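Local structure of NOL1/NOP2/sun family protein (Enterococcus faecium, 3M4X) at residues A[81-86]-A[406-411]; A[384-389]-A[448-453]; A[241-246]-A[282-287]. The protein probably methylates a cytosine base of ribosomal RNA, using S-adenosylmethionine as the methyl donor. All blocks are in the same frame, centred on the assembly; numbering follows the deposited sequence.

Contact 1: residues A[81-86]-A[406-411]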
ATOM      1  N   LEU A  81       8.817  15.639   3.800  1.00 33.73           N
ATOM      2  CA  LEU A  81       7.442  15.126   3.784  1.00 34.93           C
ATOM      3  C   LEU A  81       7.422  13.706   3.211  1.00 33.49           C
ATOM      4  O   LEU A  81       6.659  12.850   3.654  1.00 37.02           O
ATOM      5  CB  LEU A  81       6.496  16.030   2.988  1.00 31.81           C
ATOM      6  CG  LEU A  81       6.201  17.433   3.524  1.00 36.10           C
ATOM      7  CD1 LEU A  81       5.394  18.252   2.500  1.00 35.10           C
ATOM      8  CD2 LEU A  81       5.488  17.408   4.862  1.00 34.17           C
ATOM      9  N   HIS A  82       8.261  13.463   2.216  1.00 32.13           N
ATOM     10  CA  HIS A  82       8.346  12.136   1.652  1.00 32.23           C
ATOM     11  C   HIS A  82       9.105  11.169   2.543  1.00 32.86           C
ATOM     12  O   HIS A  82       8.650  10.050   2.747  1.00 33.07           O
ATOM     13  CB  HIS A  82       8.986  12.135   0.261  1.00 35.58           C
ATOM     14  CG  HIS A  82       9.226  10.755  -0.269  1.00 36.72           C
ATOM     15  ND1 HIS A  82      10.373  10.040   0.009  1.00 44.19           N
ATOM     16  CD2 HIS A  82       8.440   9.934  -1.004  1.00 36.87           C
ATOM     17  CE1 HIS A  82      10.294   8.847  -0.553  1.00 45.28           C
ATOM     18  NE2 HIS A  82       9.130   8.758  -1.176  1.00 41.68           N
ATOM     19  N   GLN A  83      10.270  11.589   3.038  1.00 34.24           N
ATOM     20  CA  GLN A  83      11.087  10.748   3.921  1.00 36.61           C
ATOM     21  C   GLN A  83      10.296  10.232   5.124  1.00 33.59           C
ATOM     22  O   GLN A  83      10.405   9.064   5.493  1.00 34.44           O
ATOM     23  CB  GLN A  83      12.335  11.505   4.401  1.00 40.41           C
ATOM     24  CG  GLN A  83      13.099  10.837   5.559  1.00 37.04           C
ATOM     25  CD  GLN A  83      12.651  11.327   6.940  1.00 40.85           C
ATOM     26  OE1 GLN A  83      12.410  12.525   7.134  1.00 39.98           O
ATOM     27  NE2 GLN A  83      12.542  10.399   7.909  1.00 34.21           N
ATOM     28  N   ALA A  84       9.491  11.104   5.718  1.00 28.70           N
ATOM     29  CA  ALA A  84       8.763  10.774   6.941  1.00 31.11           C
ATOM     30  C   ALA A  84       7.413  10.136   6.690  1.00 32.59           C
ATOM     31  O   ALA A  84       6.647   9.951   7.631  1.00 31.85           O
ATOM     32  CB  ALA A  84       8.582  12.012   7.804  1.00 30.64           C
ATOM     33  N   GLY A  85       7.111   9.850   5.423  1.00 27.19           N
ATOM     34  CA  GLY A  85       5.878   9.166   5.065  1.00 24.08           C
ATOM     35  C   GLY A  85       4.616  10.009   5.021  1.00 25.61           C
ATOM     36  O   GLY A  85       3.521   9.480   5.185  1.00 27.76           O
ATOM     37  N   TYR A  86       4.761  11.312   4.791  1.00 29.93           N
ATOM     38  CA  TYR A  86       3.607  12.204   4.757  1.00 33.57           C
ATOM     39  C   TYR A  86       3.027  12.282   3.353  1.00 32.16           C
ATOM     40  O   TYR A  86       1.988  12.889   3.129  1.00 32.61           O
ATOM     41  CB  TYR A  86       3.977  13.608   5.283  1.00 27.46           C
ATOM     42  CG  TYR A  86       3.897  13.703   6.800  1.00 24.89           C
ATOM     43  CD1 TYR A  86       4.678  12.894   7.606  1.00 23.93           C
ATOM     44  CD2 TYR A  86       3.013  14.585   7.413  1.00 21.78           C
ATOM     45  CE1 TYR A  86       4.588  12.966   9.017  1.00 28.99           C
ATOM     46  CE2 TYR A  86       2.918  14.676   8.794  1.00 26.24           C
ATOM     47  CZ  TYR A  86       3.707  13.865   9.591  1.00 29.97           C
ATOM     48  OH  TYR A  86       3.600  13.964  10.952  1.00 29.84           O
ATOM     49  N   LYS A 406      17.694  22.451   8.511  1.00 38.64           N
ATOM     50  CA  LYS A 406      19.135  22.252   8.376  1.00 39.53           C
ATOM     51  C   LYS A 406      19.609  21.046   9.163  1.00 42.05           C
ATOM     52  O   LYS A 406      20.397  20.234   8.665  1.00 39.18           O
ATOM     53  CB  LYS A 406      19.900  23.490   8.830  1.00 46.36           C
ATOM     54  CG  LYS A 406      20.345  24.373   7.694  1.00 54.76           C
ATOM     55  CD  LYS A 406      21.370  25.392   8.169  1.00 68.96           C
ATOM     56  CE  LYS A 406      21.705  26.362   7.053  1.00 74.95           C
ATOM     57  NZ  LYS A 406      20.446  26.872   6.448  1.00 78.35           N
ATOM     58  N   GLU A 407      19.133  20.935  10.401  1.00 42.92           N
ATOM     59  CA  GLU A 407      19.410  19.755  11.205  1.00 42.23           C
ATOM     60  C   GLU A 407      18.798  18.501  10.571  1.00 38.55           C
ATOM     61  O   GLU A 407      19.410  17.425  10.571  1.00 36.87           O
ATOM     62  CB  GLU A 407      18.946  19.959  12.652  1.00 43.51           C
ATOM     63  CG  GLU A 407      19.937  20.768  13.470  1.00 43.82           C
ATOM     64  CD  GLU A 407      19.347  21.338  14.743  1.00 44.07           C
ATOM     65  OE1 GLU A 407      18.126  21.190  14.959  1.00 41.39           O
ATOM     66  OE2 GLU A 407      20.110  21.946  15.528  1.00 44.62           O
ATOM     67  N   TRP A 408      17.607  18.641  10.003  1.00 36.67           N
ATOM     68  CA  TRP A 408      17.040  17.540   9.224  1.00 35.86           C
ATOM     69  C   TRP A 408      17.999  17.112   8.102  1.00 40.00           C
ATOM     70  O   TRP A 408      18.284  15.919   7.932  1.00 37.58           O
ATOM     71  CB  TRP A 408      15.645  17.880   8.673  1.00 35.83           C
ATOM     72  CG  TRP A 408      15.093  16.773   7.802  1.00 36.24           C
ATOM     73  CD1 TRP A 408      14.406  15.664   8.215  1.00 34.15           C
ATOM     74  CD2 TRP A 408      15.231  16.651   6.379  1.00 35.25           C
ATOM     75  NE1 TRP A 408      14.098  14.866   7.130  1.00 37.38           N
ATOM     76  CE2 TRP A 408      14.587  15.453   5.995  1.00 37.65           C
ATOM     77  CE3 TRP A 408      15.818  17.448   5.390  1.00 41.27           C
ATOM     78  CZ2 TRP A 408      14.523  15.030   4.666  1.00 40.13           C
ATOM     79  CZ3 TRP A 408      15.756  17.020   4.067  1.00 42.32           C
ATOM     80  CH2 TRP A 408      15.110  15.823   3.723  1.00 39.55           C
ATOM     81  N   GLN A 409      18.506  18.086   7.345  1.00 41.36           N
ATOM     82  CA  GLN A 409      19.500  17.806   6.307  1.00 45.36           C
ATOM     83  C   GLN A 409      20.677  16.986   6.844  1.00 47.40           C
ATOM     84  O   GLN A 409      21.021  15.944   6.284  1.00 46.87           O
ATOM     85  CB  GLN A 409      20.032  19.107   5.697  1.00 54.56           C
ATOM     86  CG  GLN A 409      19.593  19.367   4.271  1.00 66.88           C
ATOM     87  CD  GLN A 409      18.576  20.493   4.168  1.00 78.72           C
ATOM     88  OE1 GLN A 409      18.374  21.251   5.117  1.00 78.59           O
ATOM     89  NE2 GLN A 409      17.933  20.609   3.009  1.00 82.20           N
ATOM     90  N   SER A 410      21.288  17.465   7.929  1.00 44.63           N
ATOM     91  CA  SER A 410      22.431  16.790   8.548  1.00 45.58           C
ATOM     92  C   SER A 410      22.059  15.396   9.012  1.00 44.95           C
ATOM     93  O   SER A 410      22.818  14.443   8.835  1.00 46.05           O
ATOM     94  CB  SER A 410      22.941  17.591   9.744  1.00 50.74           C
ATOM     95  OG  SER A 410      23.103  18.954   9.404  1.00 54.98           O
ATOM     96  N   TYR A 411      20.876  15.287   9.606  1.00 45.48           N
ATOM     97  CA  TYR A 411      20.384  14.012  10.111  1.00 45.33           C
ATOM     98  C   TYR A 411      20.222  12.968   9.000  1.00 43.19           C
ATOM     99  O   TYR A 411      20.739  11.855   9.109  1.00 39.72           O
ATOM    100  CB  TYR A 411      19.076  14.209  10.888  1.00 43.64           C
ATOM    101  CG  TYR A 411      18.493  12.922  11.437  1.00 45.10           C
ATOM    102  CD1 TYR A 411      19.089  12.267  12.508  1.00 37.88           C
ATOM    103  CD2 TYR A 411      17.342  12.360  10.880  1.00 34.50           C
ATOM    104  CE1 TYR A 411      18.556  11.087  13.004  1.00 37.01           C
ATOM    105  CE2 TYR A 411      16.806  11.193  11.369  1.00 32.01           C
ATOM    106  CZ  TYR A 411      17.410  10.557  12.430  1.00 39.62           C
ATOM    107  OH  TYR A 411      16.867   9.381  12.917  1.00 41.91           O
TER
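Gln83 and Trp408 are the residues whose backbones come nearest here, with Gln83 CA and Trp408 CA 10.5 Å apart, so the end of one helix and the middle of another meet through long side chains alone. Segment 81-86 ends helix 80-83 in a Schellman motif and belongs to the N-terminal RsmF domain. Segment 406-411 lies on helix 405-413 of the PUA-like domain. The contact joins the N-terminal domain to the C-terminal PUA-like domain across 320 residues of sequence.

One hydrogen bond carries it. Trp408 NE1 donates to Gln83 OE1 over 2.9 Å, and the N-H points almost straight at the oxygen (170°). The oxygen sits at the edge of the indole, close to the ring plane. Relative to the amide, the indole nitrogen lies 43° out of the carbonyl plane, off the lone pairs. The Gln83 chain bends at chi2 (-92°), which brings its amide up to the pyrrole edge of the indole instead of running straight on. The side chains run past one another in opposite senses, and Gln83 CB passes 4.2 Å from Trp408 CZ2. Both residues are buried, and the bond satisfies the indole N-H inside the protein. Gln83 NE2 is bonded to Val435 O of strand 433-441 and to Tyr386 OH, so three bonds hold the amide and fix its rotation. The indole also packs on Leu430 of strand 426-430.

The Schellman turn closes with Tyr86 N to Leu81 O at 2.7 Å and Gly85 N to His82 O at 3.1 Å. Gly85 is its C-prime residue, with positive phi. On the PUA-like side, Lys406 O accepts two bonds from one residue: Ser410 N at 3.0 Å and Ser410 OG at 3.1 Å, arriving from opposite faces of the carbonyl plane.

Contact 2: residues A[384-389]-A[448-453]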
ATOM      1  N   PRO A 384      15.819   1.618  19.946  1.00 40.15           N
ATOM      2  CA  PRO A 384      14.512   1.831  19.326  1.00 36.85           C
ATOM      3  C   PRO A 384      14.694   1.946  17.810  1.00 37.98           C
ATOM      4  O   PRO A 384      15.774   2.328  17.341  1.00 33.10           O
ATOM      5  CB  PRO A 384      14.059   3.186  19.895  1.00 37.98           C
ATOM      6  CG  PRO A 384      15.107   3.589  20.894  1.00 42.03           C
ATOM      7  CD  PRO A 384      16.339   2.836  20.586  1.00 37.79           C
ATOM      8  N   SER A 385      13.647   1.640  17.052  1.00 33.65           N
ATOM      9  CA  SER A 385      13.767   1.572  15.599  1.00 38.51           C
ATOM     10  C   SER A 385      13.217   2.794  14.871  1.00 38.71           C
ATOM     11  O   SER A 385      12.427   3.575  15.411  1.00 31.30           O
ATOM     12  CB  SER A 385      13.018   0.356  15.081  1.00 36.79           C
ATOM     13  OG  SER A 385      11.636   0.544  15.321  1.00 36.86           O
ATOM     14  N   TYR A 386      13.640   2.917  13.617  1.00 40.18           N
ATOM     15  CA  TYR A 386      13.110   3.883  12.676  1.00 29.65           C
ATOM     16  C   TYR A 386      11.609   3.674  12.531  1.00 29.72           C
ATOM     17  O   TYR A 386      10.837   4.632  12.526  1.00 35.97           O
ATOM     18  CB  TYR A 386      13.813   3.674  11.343  1.00 32.98           C
ATOM     19  CG  TYR A 386      13.539   4.712  10.270  1.00 42.16           C
ATOM     20  CD1 TYR A 386      13.823   6.052  10.482  1.00 44.18           C
ATOM     21  CD2 TYR A 386      13.055   4.339   9.027  1.00 41.69           C
ATOM     22  CE1 TYR A 386      13.602   6.995   9.501  1.00 43.14           C
ATOM     23  CE2 TYR A 386      12.836   5.278   8.035  1.00 45.55           C
ATOM     24  CZ  TYR A 386      13.111   6.606   8.279  1.00 43.24           C
ATOM     25  OH  TYR A 386      12.895   7.553   7.301  1.00 40.98           O
ATOM     26  N   ALA A 387      11.188   2.417  12.443  1.00 28.70           N
ATOM     27  CA  ALA A 387       9.772   2.102  12.274  1.00 28.54           C
ATOM     28  C   ALA A 387       8.940   2.701  13.403  1.00 34.36           C
ATOM     29  O   ALA A 387       7.880   3.292  13.165  1.00 31.03           O
ATOM     30  CB  ALA A 387       9.554   0.585  12.179  1.00 24.31           C
ATOM     31  N   LEU A 388       9.414   2.531  14.635  1.00 34.02           N
ATOM     32  CA  LEU A 388       8.691   3.000  15.808  1.00 29.87           C
ATOM     33  C   LEU A 388       8.576   4.526  15.780  1.00 28.81           C
ATOM     34  O   LEU A 388       7.492   5.089  15.982  1.00 27.00           O
ATOM     35  CB  LEU A 388       9.390   2.518  17.092  1.00 36.00           C
ATOM     36  CG  LEU A 388       8.838   3.041  18.421  1.00 34.89           C
ATOM     37  CD1 LEU A 388       7.351   2.821  18.522  1.00 36.69           C
ATOM     38  CD2 LEU A 388       9.548   2.392  19.591  1.00 33.40           C
ATOM     39  N   ALA A 389       9.694   5.193  15.513  1.00 25.27           N
ATOM     40  CA  ALA A 389       9.683   6.640  15.321  1.00 30.82           C
ATOM     41  C   ALA A 389       8.585   7.077  14.348  1.00 31.45           C
ATOM     42  O   ALA A 389       7.791   7.963  14.660  1.00 29.68           O
ATOM     43  CB  ALA A 389      11.054   7.135  14.836  1.00 30.35           C
ATOM     44  N   PHE A 448      20.745   8.041  14.329  1.00 36.53           N
ATOM     45  CA  PHE A 448      20.118   6.754  14.080  1.00 43.35           C
ATOM     46  C   PHE A 448      19.175   6.739  12.884  1.00 42.21           C
ATOM     47  O   PHE A 448      18.224   5.951  12.823  1.00 40.30           O
ATOM     48  CB  PHE A 448      19.479   6.212  15.356  1.00 45.07           C
ATOM     49  CG  PHE A 448      20.498   5.733  16.334  1.00 47.90           C
ATOM     50  CD1 PHE A 448      21.095   6.614  17.213  1.00 41.97           C
ATOM     51  CD2 PHE A 448      20.924   4.421  16.316  1.00 47.51           C
ATOM     52  CE1 PHE A 448      22.065   6.188  18.082  1.00 45.15           C
ATOM     53  CE2 PHE A 448      21.900   3.987  17.192  1.00 44.30           C
ATOM     54  CZ  PHE A 448      22.469   4.874  18.075  1.00 44.85           C
ATOM     55  N   PHE A 449      19.461   7.609  11.921  1.00 43.86           N
ATOM     56  CA  PHE A 449      18.828   7.483  10.620  1.00 43.34           C
ATOM     57  C   PHE A 449      19.447   6.272   9.937  1.00 42.72           C
ATOM     58  O   PHE A 449      20.673   6.191   9.810  1.00 47.41           O
ATOM     59  CB  PHE A 449      19.019   8.740   9.777  1.00 42.52           C
ATOM     60  CG  PHE A 449      18.162   8.763   8.535  1.00 44.35           C
ATOM     61  CD1 PHE A 449      16.780   8.756   8.636  1.00 41.05           C
ATOM     62  CD2 PHE A 449      18.735   8.775   7.274  1.00 46.24           C
ATOM     63  CE1 PHE A 449      15.988   8.771   7.509  1.00 42.10           C
ATOM     64  CE2 PHE A 449      17.946   8.789   6.138  1.00 43.04           C
ATOM     65  CZ  PHE A 449      16.573   8.793   6.254  1.00 45.57           C
ATOM     66  N   PRO A 450      18.609   5.308   9.525  1.00 38.42           N
ATOM     67  CA  PRO A 450      19.117   4.062   8.937  1.00 49.05           C
ATOM     68  C   PRO A 450      20.171   4.324   7.862  1.00 56.58           C
ATOM     69  O   PRO A 450      19.955   5.160   6.979  1.00 52.88           O
ATOM     70  CB  PRO A 450      17.855   3.414   8.356  1.00 43.57           C
ATOM     71  CG  PRO A 450      16.773   3.876   9.293  1.00 38.83           C
ATOM     72  CD  PRO A 450      17.143   5.291   9.666  1.00 37.73           C
ATOM     73  N   LYS A 451      21.301   3.624   7.965  1.00 61.27           N
ATOM     74  CA  LYS A 451      22.448   3.847   7.086  1.00 65.31           C
ATOM     75  C   LYS A 451      22.065   3.698   5.617  1.00 62.27           C
ATOM     76  O   LYS A 451      22.577   4.413   4.759  1.00 61.19           O
ATOM     77  CB  LYS A 451      23.581   2.876   7.429  1.00 71.57           C
ATOM     78  CG  LYS A 451      24.034   2.938   8.881  1.00 79.46           C
ATOM     79  CD  LYS A 451      25.087   1.883   9.203  1.00 86.20           C
ATOM     80  CE  LYS A 451      25.515   1.971  10.663  1.00 92.61           C
ATOM     81  NZ  LYS A 451      26.524   0.937  11.036  1.00 97.23           N
ATOM     82  N   GLY A 452      21.151   2.775   5.339  1.00 64.35           N
ATOM     83  CA  GLY A 452      20.737   2.498   3.974  1.00 65.63           C
ATOM     84  C   GLY A 452      19.894   3.594   3.347  1.00 64.39           C
ATOM     85  O   GLY A 452      19.552   3.513   2.169  1.00 64.04           O
ATOM     86  N   LEU A 453      19.569   4.628   4.121  1.00 59.03           N
ATOM     87  CA  LEU A 453      18.704   5.695   3.621  1.00 54.00           C
ATOM     88  C   LEU A 453      19.387   7.058   3.491  1.00 56.52           C
ATOM     89  O   LEU A 453      18.797   7.991   2.949  1.00 57.33           O
ATOM     90  CB  LEU A 453      17.464   5.831   4.512  1.00 50.99           C
ATOM     91  CG  LEU A 453      16.511   4.639   4.569  1.00 49.35           C
ATOM     92  CD1 LEU A 453      15.415   4.851   5.612  1.00 42.37           C
ATOM     93  CD2 LEU A 453      15.906   4.365   3.187  1.00 48.56           C
TER
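Tyr386 is the hub of this contact, and Pro450, Phe449 and Leu453 gather round its ring. The first interaction is CH-pi. Pro450 lies across one face of the phenol ring, with Pro450 CD 3.9 Å from the Tyr386 ring centroid and Pro450 CG 3.5 Å from Tyr386 CG. The two side chains cross at about a right angle.

The second is aromatic. Tyr386 and Phe449 run alongside each other in the same sense; the rings meet obliquely, centroids 5.4 Å apart. Tyr386 CG lies anti to the backbone N (chi1 -172°), which sends the ring out toward the loop 448-453. Tyr386 OH sits at the edge of the Phe449 ring, 3.3 Å from Phe449 CE1. The third is aliphatic, with Leu453 CD1 3.6 Å from Tyr386 CE2.

No hydrogen bond joins the segments. The Tyr386 hydroxyl has its polar partner in Gln83 NE2. Within 384-389, Ser385 N-caps the short helix: Ser385 OG accepts from Leu388 N at 3.1 Å. This is a small apolar cluster round a tyrosine, with a proline CH-pi contact, at the domain interface where helix 386-390 of the first C-terminal domain meets the loop after strand 444-447 of the PUA-like domain.

Contact 3: residues A[241-246]-A[282-287]; sequences ENEEII and TIRIWP
Glu243 and Arg284 reach toward each other and meet side-on, as two nearly coplanar flat groups (16° apart). The guanidinium presents its side edge, made of NE and one NH, to the two carboxylate oxygens. Arg284 NE donates to Glu243 OE2 at 2.7 Å, and Arg284 NH2 donates to Glu243 OE1 at 2.8 Å. Both oxygens use their syn lone pairs, and both bonds are close to straight. The result is a bidentate, side-on salt bridge that fixes the rotation of both groups.

Arg284 is extended from CG to NE and reaches out from strand 283-285. Glu243 bends at chi2 (87°), which turns its carboxylate toward the arginine. Asn242 OD1 lies over one face of the guanidinium, 3.5 Å from Arg284 NH2, and the angle is too poor for a hydrogen bond. The amide is tilted 62° from the guanidinium plane.

All three residues are buried, so the ion pair is probably well shielded from water. Second partners brace it: Arg270 N donates to Glu243 OE2, and Arg284 NH2 also donates to Phe237 O. Trp273 packs on both charged side chains.

Asn242 is at the N-cap position of helix 243-252, but its side chain makes no capping bond. Glu243 stands in the first turn. This helix links strands 228-234 and 255-258, and strand 295-302 runs antiparallel between them. That topology is characteristic of the Rossmann-like class I methyltransferase fold, and the salt bridge pins the start of its helix to strand 283-285, which pairs with strand 295-302.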
ATOM      1  N   GLU A 241      -9.683  -9.339 -19.867  1.00 42.46           N
ATOM      2  CA  GLU A 241      -9.134  -9.248 -18.513  1.00 42.27           C
ATOM      3  C   GLU A 241     -10.039  -8.542 -17.509  1.00 38.41           C
ATOM      4  O   GLU A 241      -9.760  -8.533 -16.317  1.00 32.65           O
ATOM      5  CB  GLU A 241      -7.772  -8.563 -18.542  1.00 38.75           C
ATOM      6  CG  GLU A 241      -6.765  -9.319 -19.364  1.00 42.79           C
ATOM      7  CD  GLU A 241      -5.569  -8.490 -19.691  1.00 53.58           C
ATOM      8  OE1 GLU A 241      -5.507  -7.958 -20.824  1.00 53.17           O
ATOM      9  OE2 GLU A 241      -4.696  -8.357 -18.809  1.00 60.74           O
ATOM     10  N   ASN A 242     -11.122  -7.957 -18.003  1.00 39.57           N
ATOM     11  CA  ASN A 242     -12.028  -7.184 -17.178  1.00 37.25           C
ATOM     12  C   ASN A 242     -13.416  -7.821 -17.093  1.00 36.57           C
ATOM     13  O   ASN A 242     -13.664  -8.662 -16.227  1.00 43.50           O
ATOM     14  CB  ASN A 242     -12.119  -5.749 -17.706  1.00 43.06           C
ATOM     15  CG  ASN A 242     -10.761  -5.035 -17.725  1.00 47.05           C
ATOM     16  OD1 ASN A 242     -10.587  -4.024 -18.410  1.00 47.16           O
ATOM     17  ND2 ASN A 242      -9.800  -5.563 -16.977  1.00 43.15           N
ATOM     18  N   GLU A 243     -14.328  -7.419 -17.974  1.00 34.79           N
ATOM     19  CA  GLU A 243     -15.694  -7.956 -17.931  1.00 37.11           C
ATOM     20  C   GLU A 243     -15.751  -9.482 -18.049  1.00 37.28           C
ATOM     21  O   GLU A 243     -16.653 -10.112 -17.500  1.00 37.22           O
ATOM     22  CB  GLU A 243     -16.590  -7.353 -19.024  1.00 32.79           C
ATOM     23  CG  GLU A 243     -16.945  -5.888 -18.850  1.00 34.01           C
ATOM     24  CD  GLU A 243     -15.899  -4.947 -19.443  1.00 42.29           C
ATOM     25  OE1 GLU A 243     -14.837  -5.440 -19.876  1.00 44.92           O
ATOM     26  OE2 GLU A 243     -16.136  -3.714 -19.469  1.00 39.43           O
ATOM     27  N   GLU A 244     -14.819 -10.080 -18.786  1.00 37.47           N
ATOM     28  CA  GLU A 244     -14.873 -11.527 -18.979  1.00 39.06           C
ATOM     29  C   GLU A 244     -14.400 -12.249 -17.719  1.00 41.71           C
ATOM     30  O   GLU A 244     -14.941 -13.291 -17.372  1.00 40.73           O
ATOM     31  CB  GLU A 244     -14.105 -11.982 -20.226  1.00 36.78           C
ATOM     32  CG  GLU A 244     -14.789 -11.576 -21.535  1.00 40.98           C
ATOM     33  CD  GLU A 244     -14.078 -12.111 -22.785  1.00 46.64           C
ATOM     34  OE1 GLU A 244     -13.378 -13.137 -22.685  1.00 51.79           O
ATOM     35  OE2 GLU A 244     -14.224 -11.503 -23.870  1.00 47.09           O
ATOM     36  N   ILE A 245     -13.413 -11.670 -17.031  1.00 40.56           N
ATOM     37  CA  ILE A 245     -12.984 -12.159 -15.720  1.00 41.38           C
ATOM     38  C   ILE A 245     -14.103 -12.087 -14.666  1.00 39.86           C
ATOM     39  O   ILE A 245     -14.328 -13.046 -13.926  1.00 40.13           O
ATOM     40  CB  ILE A 245     -11.745 -11.393 -15.212  1.00 42.64           C
ATOM     41  CG1 ILE A 245     -10.488 -11.896 -15.921  1.00 41.34           C
ATOM     42  CG2 ILE A 245     -11.582 -11.578 -13.704  1.00 41.83           C
ATOM     43  CD1 ILE A 245     -10.272 -13.402 -15.798  1.00 35.37           C
ATOM     44  N   ILE A 246     -14.809 -10.957 -14.607  1.00 33.77           N
ATOM     45  CA  ILE A 246     -15.950 -10.826 -13.702  1.00 28.96           C
ATOM     46  C   ILE A 246     -17.100 -11.805 -14.017  1.00 37.16           C
ATOM     47  O   ILE A 246     -17.749 -12.321 -13.109  1.00 43.49           O
ATOM     48  CB  ILE A 246     -16.492  -9.388 -13.662  1.00 32.48           C
ATOM     49  CG1 ILE A 246     -15.350  -8.393 -13.437  1.00 30.77           C
ATOM     50  CG2 ILE A 246     -17.528  -9.251 -12.556  1.00 32.57           C
ATOM     51  CD1 ILE A 246     -14.582  -8.657 -12.167  1.00 30.69           C
ATOM     52  N   THR A 282     -19.515  -2.306 -12.415  1.00 34.55           N
ATOM     53  CA  THR A 282     -18.063  -2.228 -12.433  1.00 34.86           C
ATOM     54  C   THR A 282     -17.629  -0.897 -13.069  1.00 38.46           C
ATOM     55  O   THR A 282     -18.413  -0.238 -13.757  1.00 38.51           O
ATOM     56  CB  THR A 282     -17.433  -3.448 -13.136  1.00 35.12           C
ATOM     57  OG1 THR A 282     -17.672  -3.383 -14.547  1.00 41.14           O
ATOM     58  CG2 THR A 282     -18.036  -4.758 -12.573  1.00 25.68           C
ATOM     59  N   ILE A 283     -16.387  -0.501 -12.819  1.00 38.78           N
ATOM     60  CA  ILE A 283     -15.922   0.847 -13.141  1.00 37.29           C
ATOM     61  C   ILE A 283     -14.822   0.825 -14.174  1.00 36.17           C
ATOM     62  O   ILE A 283     -13.849   0.089 -14.037  1.00 35.39           O
ATOM     63  CB  ILE A 283     -15.316   1.535 -11.913  1.00 33.66           C
ATOM     64  CG1 ILE A 283     -16.387   1.878 -10.878  1.00 33.43           C
ATOM     65  CG2 ILE A 283     -14.526   2.775 -12.323  1.00 33.14           C
ATOM     66  CD1 ILE A 283     -15.785   2.472  -9.601  1.00 38.44           C
ATOM     67  N   ARG A 284     -14.976   1.649 -15.199  1.00 38.74           N
ATOM     68  CA  ARG A 284     -13.914   1.845 -16.168  1.00 41.11           C
ATOM     69  C   ARG A 284     -13.406   3.273 -16.123  1.00 38.70           C
ATOM     70  O   ARG A 284     -14.169   4.217 -15.946  1.00 37.65           O
ATOM     71  CB  ARG A 284     -14.370   1.485 -17.588  1.00 35.32           C
ATOM     72  CG  ARG A 284     -14.173   0.012 -17.930  1.00 36.36           C
ATOM     73  CD  ARG A 284     -14.723  -0.315 -19.315  1.00 36.10           C
ATOM     74  NE  ARG A 284     -14.437  -1.688 -19.719  1.00 35.81           N
ATOM     75  CZ  ARG A 284     -13.311  -2.087 -20.314  1.00 40.83           C
ATOM     76  NH1 ARG A 284     -12.342  -1.218 -20.588  1.00 39.04           N
ATOM     77  NH2 ARG A 284     -13.154  -3.364 -20.633  1.00 40.12           N
ATOM     78  N   ILE A 285     -12.104   3.419 -16.286  1.00 35.68           N
ATOM     79  CA  ILE A 285     -11.518   4.735 -16.428  1.00 36.93           C
ATOM     80  C   ILE A 285     -10.838   4.803 -17.792  1.00 38.22           C
ATOM     81  O   ILE A 285      -9.900   4.055 -18.067  1.00 38.84           O
ATOM     82  CB  ILE A 285     -10.545   5.043 -15.263  1.00 39.41           C
ATOM     83  CG1 ILE A 285     -11.330   5.132 -13.953  1.00 38.21           C
ATOM     84  CG2 ILE A 285      -9.800   6.349 -15.513  1.00 45.20           C
ATOM     85  CD1 ILE A 285     -10.484   5.303 -12.743  1.00 46.28           C
ATOM     86  N   TRP A 286     -11.360   5.668 -18.655  1.00 39.10           N
ATOM     87  CA  TRP A 286     -10.834   5.843 -20.007  1.00 45.12           C
ATOM     88  C   TRP A 286     -10.075   7.171 -20.070  1.00 51.27           C
ATOM     89  O   TRP A 286     -10.570   8.191 -19.587  1.00 51.33           O
ATOM     90  CB  TRP A 286     -11.970   5.876 -21.030  1.00 43.57           C
ATOM     91  CG  TRP A 286     -12.768   4.588 -21.231  1.00 42.72           C
ATOM     92  CD1 TRP A 286     -14.018   4.311 -20.743  1.00 36.53           C
ATOM     93  CD2 TRP A 286     -12.392   3.452 -22.029  1.00 40.96           C
ATOM     94  NE1 TRP A 286     -14.427   3.065 -21.164  1.00 37.57           N
ATOM     95  CE2 TRP A 286     -13.452   2.520 -21.959  1.00 38.00           C
ATOM     96  CE3 TRP A 286     -11.263   3.130 -22.791  1.00 37.46           C
ATOM     97  CZ2 TRP A 286     -13.409   1.286 -22.614  1.00 36.57           C
ATOM     98  CZ3 TRP A 286     -11.222   1.904 -23.439  1.00 38.44           C
ATOM     99  CH2 TRP A 286     -12.291   0.997 -23.350  1.00 34.49           C
ATOM    100  N   PRO A 287      -8.875   7.165 -20.665  1.00 52.34           N
ATOM    101  CA  PRO A 287      -8.008   8.356 -20.693  1.00 48.67           C
ATOM    102  C   PRO A 287      -8.613   9.509 -21.505  1.00 46.37           C
ATOM    103  O   PRO A 287      -8.337  10.674 -21.244  1.00 46.09           O
ATOM    104  CB  PRO A 287      -6.728   7.855 -21.377  1.00 49.38           C
ATOM    105  CG  PRO A 287      -6.853   6.359 -21.463  1.00 53.29           C
ATOM    106  CD  PRO A 287      -8.303   6.032 -21.411  1.00 52.54           C
TER

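How the contacts relate
Contacts 1 and 2 share the PUA-like domain, their centres 12 Å apart. Their segments alternate along the chain: 81-86, 384-389, 406-411, 448-453. They touch through a probable hydrogen bond between Gln83 NE2 and Tyr386 OH, and Tyr411 packs against Phe449. Together they form one continuous interface in which the N-terminal domain and the first C-terminal domain both meet the PUA-like domain. Contact 3 stands apart in the methyltransferase domain, on the opposite side of the chain's centre. Its centre lies about 40 Å from contact 1's and 41 Å from contact 2's. It lies within the loop closed by contact 1 and precedes contact 2. Contacts 1 and 2 join domains; contact 3 is internal to one.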